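Local coordinates for Two-component system sensor histidine kinase (Bacteroides thetaiotaomicron, PDB 3OTT), which probably senses saccharides outside the cell, this chain being its extracellular beta-propeller and beta-sandwich part, and relays the signal through histidine phosphorylation and DNA binding, at residues R106-Q111 against L115-L120; I151-T154 against Q158-V161. One frame throughout, in Å; residues are numbered along the deposited sequence.

Contact 1: R106-Q111 against L115-L120; sequences RTMALQ and LWLGAL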
loop_
_atom_site.group_PDB
_atom_site.type_symbol
_atom_site.label_atom_id
_atom_site.label_comp_id
_atom_site.label_asym_id
_atom_site.label_seq_id
_atom_site.Cartn_x
_atom_site.Cartn_y
_atom_site.Cartn_z
ATOM N N ARG B 106 6.695 32.380 -4.928
ATOM C CA ARG B 106 5.693 32.225 -5.961
ATOM C C ARG B 106 5.305 30.765 -6.081
ATOM O O ARG B 106 4.216 30.459 -6.537
ATOM C CB ARG B 106 6.204 32.718 -7.318
ATOM C CG ARG B 106 6.290 34.209 -7.493
ATOM C CD ARG B 106 4.881 34.855 -7.558
ATOM N NE ARG B 106 4.981 36.320 -7.670
ATOM C CZ ARG B 106 5.253 37.114 -6.637
ATOM N NH1 ARG B 106 5.471 36.585 -5.427
ATOM N NH2 ARG B 106 5.286 38.441 -6.792
ATOM N N THR B 107 6.161 29.845 -5.654
ATOM C CA THR B 107 5.872 28.436 -5.865
ATOM C C THR B 107 6.592 27.604 -4.849
ATOM O O THR B 107 7.694 27.979 -4.392
ATOM C CB THR B 107 6.274 27.979 -7.342
ATOM O OG1 THR B 107 6.042 26.580 -7.469
ATOM C CG2 THR B 107 7.848 28.179 -7.619
ATOM N N MET B 108 6.003 26.468 -4.473
ATOM C CA MET B 108 6.585 25.581 -3.417
ATOM C C MET B 108 6.342 24.133 -3.770
ATOM O O MET B 108 5.325 23.847 -4.358
ATOM C CB MET B 108 5.965 25.829 -2.063
ATOM C CG MET B 108 6.204 27.220 -1.479
ATOM S SD MET B 108 5.562 27.560 0.246
ATOM C CE MET B 108 3.896 27.476 0.035
ATOM N N ALA B 109 7.285 23.227 -3.464
ATOM C CA ALA B 109 7.089 21.800 -3.721
ATOM C C ALA B 109 7.905 21.050 -2.730
ATOM O O ALA B 109 9.102 21.370 -2.542
ATOM C CB ALA B 109 7.504 21.447 -5.116
ATOM N N LEU B 110 7.274 20.082 -2.063
ATOM C CA LEU B 110 7.982 19.188 -1.117
ATOM C C LEU B 110 8.679 18.019 -1.813
ATOM O O LEU B 110 8.128 17.455 -2.779
ATOM C CB LEU B 110 6.976 18.511 -0.237
ATOM C CG LEU B 110 6.691 19.136 1.086
ATOM C CD1 LEU B 110 5.383 18.498 1.609
ATOM C CD2 LEU B 110 7.907 18.923 2.043
ATOM N N GLN B 111 9.836 17.633 -1.288
ATOM C CA GLN B 111 10.570 16.489 -1.734
ATOM C C GLN B 111 11.011 15.783 -0.465
ATOM O O GLN B 111 12.028 16.121 0.090
ATOM C CB GLN B 111 11.790 16.896 -2.602
ATOM C CG GLN B 111 12.452 15.686 -3.314
ATOM C CD GLN B 111 13.735 16.030 -3.981
ATOM O OE1 GLN B 111 14.339 17.069 -3.712
ATOM N NE2 GLN B 111 14.151 15.187 -4.896
ATOM N N LEU B 115 11.680 21.233 1.511
ATOM C CA LEU B 115 10.756 22.107 0.783
ATOM C C LEU B 115 11.530 23.011 -0.198
ATOM O O LEU B 115 12.396 23.789 0.216
ATOM C CB LEU B 115 9.981 22.980 1.771
ATOM C CG LEU B 115 8.869 23.908 1.249
ATOM C CD1 LEU B 115 7.702 23.140 0.598
ATOM C CD2 LEU B 115 8.343 24.841 2.283
ATOM N N TRP B 116 11.202 22.880 -1.491
ATOM C CA TRP B 116 11.710 23.703 -2.557
ATOM C C TRP B 116 10.867 25.004 -2.635
ATOM O O TRP B 116 9.635 24.948 -2.628
ATOM C CB TRP B 116 11.619 22.953 -3.906
ATOM C CG TRP B 116 12.647 21.850 -4.103
ATOM C CD1 TRP B 116 12.573 20.560 -3.628
ATOM C CD2 TRP B 116 13.915 21.949 -4.789
ATOM N NE1 TRP B 116 13.697 19.856 -3.985
ATOM C CE2 TRP B 116 14.527 20.666 -4.721
ATOM C CE3 TRP B 116 14.559 22.963 -5.498
ATOM C CZ2 TRP B 116 15.786 20.383 -5.309
ATOM C CZ3 TRP B 116 15.843 22.693 -6.080
ATOM C CH2 TRP B 116 16.423 21.397 -5.976
ATOM N N LEU B 117 11.541 26.144 -2.780
ATOM C CA LEU B 117 10.932 27.467 -2.815
ATOM C C LEU B 117 11.414 28.122 -4.071
ATOM O O LEU B 117 12.634 28.226 -4.304
ATOM C CB LEU B 117 11.423 28.353 -1.619
ATOM C CG LEU B 117 11.298 27.758 -0.205
ATOM C CD1 LEU B 117 11.928 28.622 0.937
ATOM C CD2 LEU B 117 9.777 27.443 0.085
ATOM N N GLY B 118 10.465 28.579 -4.880
ATOM C CA GLY B 118 10.770 29.423 -6.019
ATOM C C GLY B 118 10.286 30.861 -5.799
ATOM O O GLY B 118 9.118 31.090 -5.438
ATOM N N ALA B 119 11.153 31.819 -6.089
ATOM C CA ALA B 119 10.881 33.221 -5.825
ATOM C C ALA B 119 11.206 34.108 -7.030
ATOM O O ALA B 119 11.776 33.652 -8.023
ATOM C CB ALA B 119 11.679 33.691 -4.567
ATOM N N LEU B 120 10.829 35.377 -6.947
ATOM C CA LEU B 120 11.057 36.307 -8.033
ATOM C C LEU B 120 12.533 36.486 -8.281
ATOM O O LEU B 120 12.918 36.794 -9.428
ATOM C CB LEU B 120 10.407 37.667 -7.768
ATOM C CG LEU B 120 8.907 37.758 -8.098
ATOM C CD1 LEU B 120 8.450 39.227 -8.191
ATOM C CD2 LEU B 120 8.527 36.987 -9.389
#

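Contact 2: I151-T154 against Q158-V161; sequences IIRT and QIYV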
loop_
_atom_site.group_PDB
_atom_site.type_symbol
_atom_site.label_atom_id
_atom_site.label_comp_id
_atom_site.label_asym_id
_atom_site.label_seq_id
_atom_site.Cartn_x
_atom_site.Cartn_y
_atom_site.Cartn_z
ATOM N N ILE B 151 7.441 24.952 -9.762
ATOM C CA ILE B 151 8.255 23.811 -9.423
ATOM C C ILE B 151 7.434 22.611 -9.008
ATOM O O ILE B 151 6.418 22.786 -8.302
ATOM C CB ILE B 151 9.515 24.078 -8.531
ATOM C CG1 ILE B 151 9.748 22.904 -7.622
ATOM C CG2 ILE B 151 9.512 25.357 -7.773
ATOM C CD1 ILE B 151 11.098 22.849 -7.169
ATOM N N ILE B 152 7.818 21.435 -9.550
ATOM C CA ILE B 152 7.158 20.165 -9.226
ATOM C C ILE B 152 8.107 19.023 -8.972
ATOM O O ILE B 152 9.233 18.965 -9.500
ATOM C CB ILE B 152 6.106 19.682 -10.303
ATOM C CG1 ILE B 152 6.781 19.470 -11.640
ATOM C CG2 ILE B 152 4.816 20.586 -10.336
ATOM C CD1 ILE B 152 6.016 18.545 -12.609
ATOM N N ARG B 153 7.625 18.097 -8.162
ATOM C CA ARG B 153 8.317 16.843 -7.957
ATOM C C ARG B 153 7.503 15.775 -8.630
ATOM O O ARG B 153 6.308 15.699 -8.377
ATOM C CB ARG B 153 8.458 16.487 -6.457
ATOM C CG ARG B 153 9.365 15.252 -6.274
ATOM C CD ARG B 153 9.371 14.691 -4.867
ATOM N NE ARG B 153 8.283 13.771 -4.721
ATOM C CZ ARG B 153 8.374 12.447 -4.595
ATOM N NH1 ARG B 153 9.530 11.811 -4.504
ATOM N NH2 ARG B 153 7.247 11.771 -4.515
ATOM N N THR B 154 8.122 14.980 -9.497
ATOM C CA THR B 154 7.468 13.774 -10.035
ATOM C C THR B 154 7.566 12.544 -9.089
ATOM O O THR B 154 8.370 12.540 -8.162
ATOM C CB THR B 154 8.028 13.387 -11.406
ATOM O OG1 THR B 154 9.431 13.209 -11.306
ATOM C CG2 THR B 154 7.723 14.443 -12.484
ATOM N N GLN B 158 12.123 13.322 -9.503
ATOM C CA GLN B 158 12.827 14.345 -10.278
ATOM C C GLN B 158 12.257 15.718 -9.930
ATOM O O GLN B 158 11.065 15.815 -9.574
ATOM C CB GLN B 158 12.584 14.100 -11.777
ATOM C CG GLN B 158 13.221 12.811 -12.301
ATOM C CD GLN B 158 14.694 12.983 -12.515
ATOM O OE1 GLN B 158 15.455 13.010 -11.561
ATOM N NE2 GLN B 158 15.106 13.164 -13.770
ATOM N N ILE B 159 13.074 16.775 -10.089
ATOM C CA ILE B 159 12.615 18.126 -9.831
ATOM C C ILE B 159 12.655 18.954 -11.085
ATOM O O ILE B 159 13.738 19.163 -11.651
ATOM C CB ILE B 159 13.439 18.819 -8.729
ATOM C CG1 ILE B 159 13.482 17.996 -7.425
ATOM C CG2 ILE B 159 12.991 20.218 -8.523
ATOM C CD1 ILE B 159 12.156 17.894 -6.661
ATOM N N TYR B 160 11.475 19.480 -11.468
ATOM C CA TYR B 160 11.306 20.292 -12.656
ATOM C C TYR B 160 11.093 21.723 -12.250
ATOM O O TYR B 160 10.284 21.993 -11.387
ATOM C CB TYR B 160 10.148 19.770 -13.539
ATOM C CG TYR B 160 10.497 18.479 -14.272
ATOM C CD1 TYR B 160 10.274 17.268 -13.686
ATOM C CD2 TYR B 160 11.071 18.501 -15.543
ATOM C CE1 TYR B 160 10.548 16.088 -14.331
ATOM C CE2 TYR B 160 11.408 17.323 -16.212
ATOM C CZ TYR B 160 11.162 16.112 -15.571
ATOM O OH TYR B 160 11.470 14.926 -16.171
ATOM N N VAL B 161 11.801 22.655 -12.873
ATOM C CA VAL B 161 11.752 24.072 -12.466
ATOM C C VAL B 161 11.433 24.943 -13.695
ATOM O O VAL B 161 12.236 25.023 -14.636
ATOM C CB VAL B 161 13.114 24.510 -11.852
ATOM C CG1 VAL B 161 13.132 26.040 -11.483
ATOM C CG2 VAL B 161 13.446 23.634 -10.707
#

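Contact 1: R106-Q111 against L115-L120
Thr-107 packs tightly over Gly-118, near the bulged end of this antiparallel hairpin. The threonine methyl CG2 lies 3.6 Å from Gly-118 CA, a place suited to a residue without a side chain. Beside it the pairing slips: Arg-106 N, at 2.8 Å, and Thr-107 N, at 3.2 Å, both bond to Gly-118 O, a classic beta bulge. On the same face Trp-116 runs alongside Gln-111. With CG anti to the backbone N (chi1 -169°) and the chain extended beyond it, Gln-111 brings OE1 to 2.9 Å from Trp-116 NE1. The bond is nearly straight at the hydrogen (167°), though the donor sits 40° out of the amide plane. On the other face Met-108 CG meets Leu-117 CD2 at 3.9 Å, packing carried on by strand 67-71.

Against these buried residues, Arg-106 and Leu-120, both partly exposed, make a less enclosed contact. Leu-120 CG lies over one guanidinium face, toward its rim, and CD1 comes 3.5 Å from Arg-106 NH2; the arginine also makes a cation-pi contact with Tyr-66. The chemistry implies a hairpin fixed by backbone bonds and an oriented indole: an amide pays for the buried Trp-116 N-H, whereas across the strands the guanidinium meets Leu-120 only by packing.

Contact 2: I151-T154 against Q158-V161
Thr-154 reaches Gln-158 because its chi1 of 56° sets OG1 between its own backbone N and carbonyl carbon, facing the returning strand, and leaves CG2 anti to the carbonyl carbon, beside Tyr-160. Ile-159 is divided in a similar way: chi1 of -54° turns CG2 toward Ile-151 and sends the CG1 branch toward Arg-153.

The threonine and Gln-158 lie side by side and clasp each other twice. Thr-154 N donates to Gln-158 O at 3.1 Å, and Gln-158 N donates to Thr-154 OG1 at 3.2 Å, the latter bond somewhat bent. The same hydroxyl bonds to Asp-156 in the turn, so a small side chain that can both give and accept suits this position. Its methyl CG2 rests obliquely against the Tyr-160 ring, 3.8 Å from CE1. Ile-152 CG1 touches Tyr-160 CB at 3.9 Å, the two side chains crossing at an angle, and the phenol OH reaches Arg-169 on the next strand. Between Ile-152 and Tyr-160 the backbone bonds run both ways and lie in their carbonyl planes.

On the opposite face Ile-151 CD1 packs closely on Ile-159 CG2, at 3.5 Å, and Val-161 CG2 borders it more distantly. Branched residues suit these strands: Ile-159 meets Ile-151 with CG2 and Arg-153 with CD1. Arg-153 lends the same face only its aliphatic part, CG lying 3.9 Å from Ile-159 CD1, before its charged end leads off to Asn-157.

In this hairpin of a propeller blade, backbone bonds pair the strands and apolar side chains pack on both faces. Next to the turn the Thr-154 hydroxyl adds a side-chain acceptor for Gln-158 N; if Asp-156 is ionised, that hydroxyl would probably give it its proton and keep its oxygen for the amide.

Contacts 1 and 2 are hairpins of consecutive four-stranded propeller blades, following each other along the chain with centres about 10 Å apart. Each supplies the first two strands of its sheet, and the blades meet through the Thr-107 and Trp-116 face of contact 1. Thr-107 OG1 lies 3.1 Å from Ile-151 N, a probable hydrogen bond, and Trp-116 CB packs 3.3 Å from Ile-151 CD1. At the turn ends Gln-111 CG approaches Arg-153 CD to 3.6 Å, while Asn-157 OD1 bonds to both side chains. The hexatantalum dodecabromide pocket, which includes Glu-289 and Arg-634, draws on neither contact; their joint role here is blade-to-blade packing.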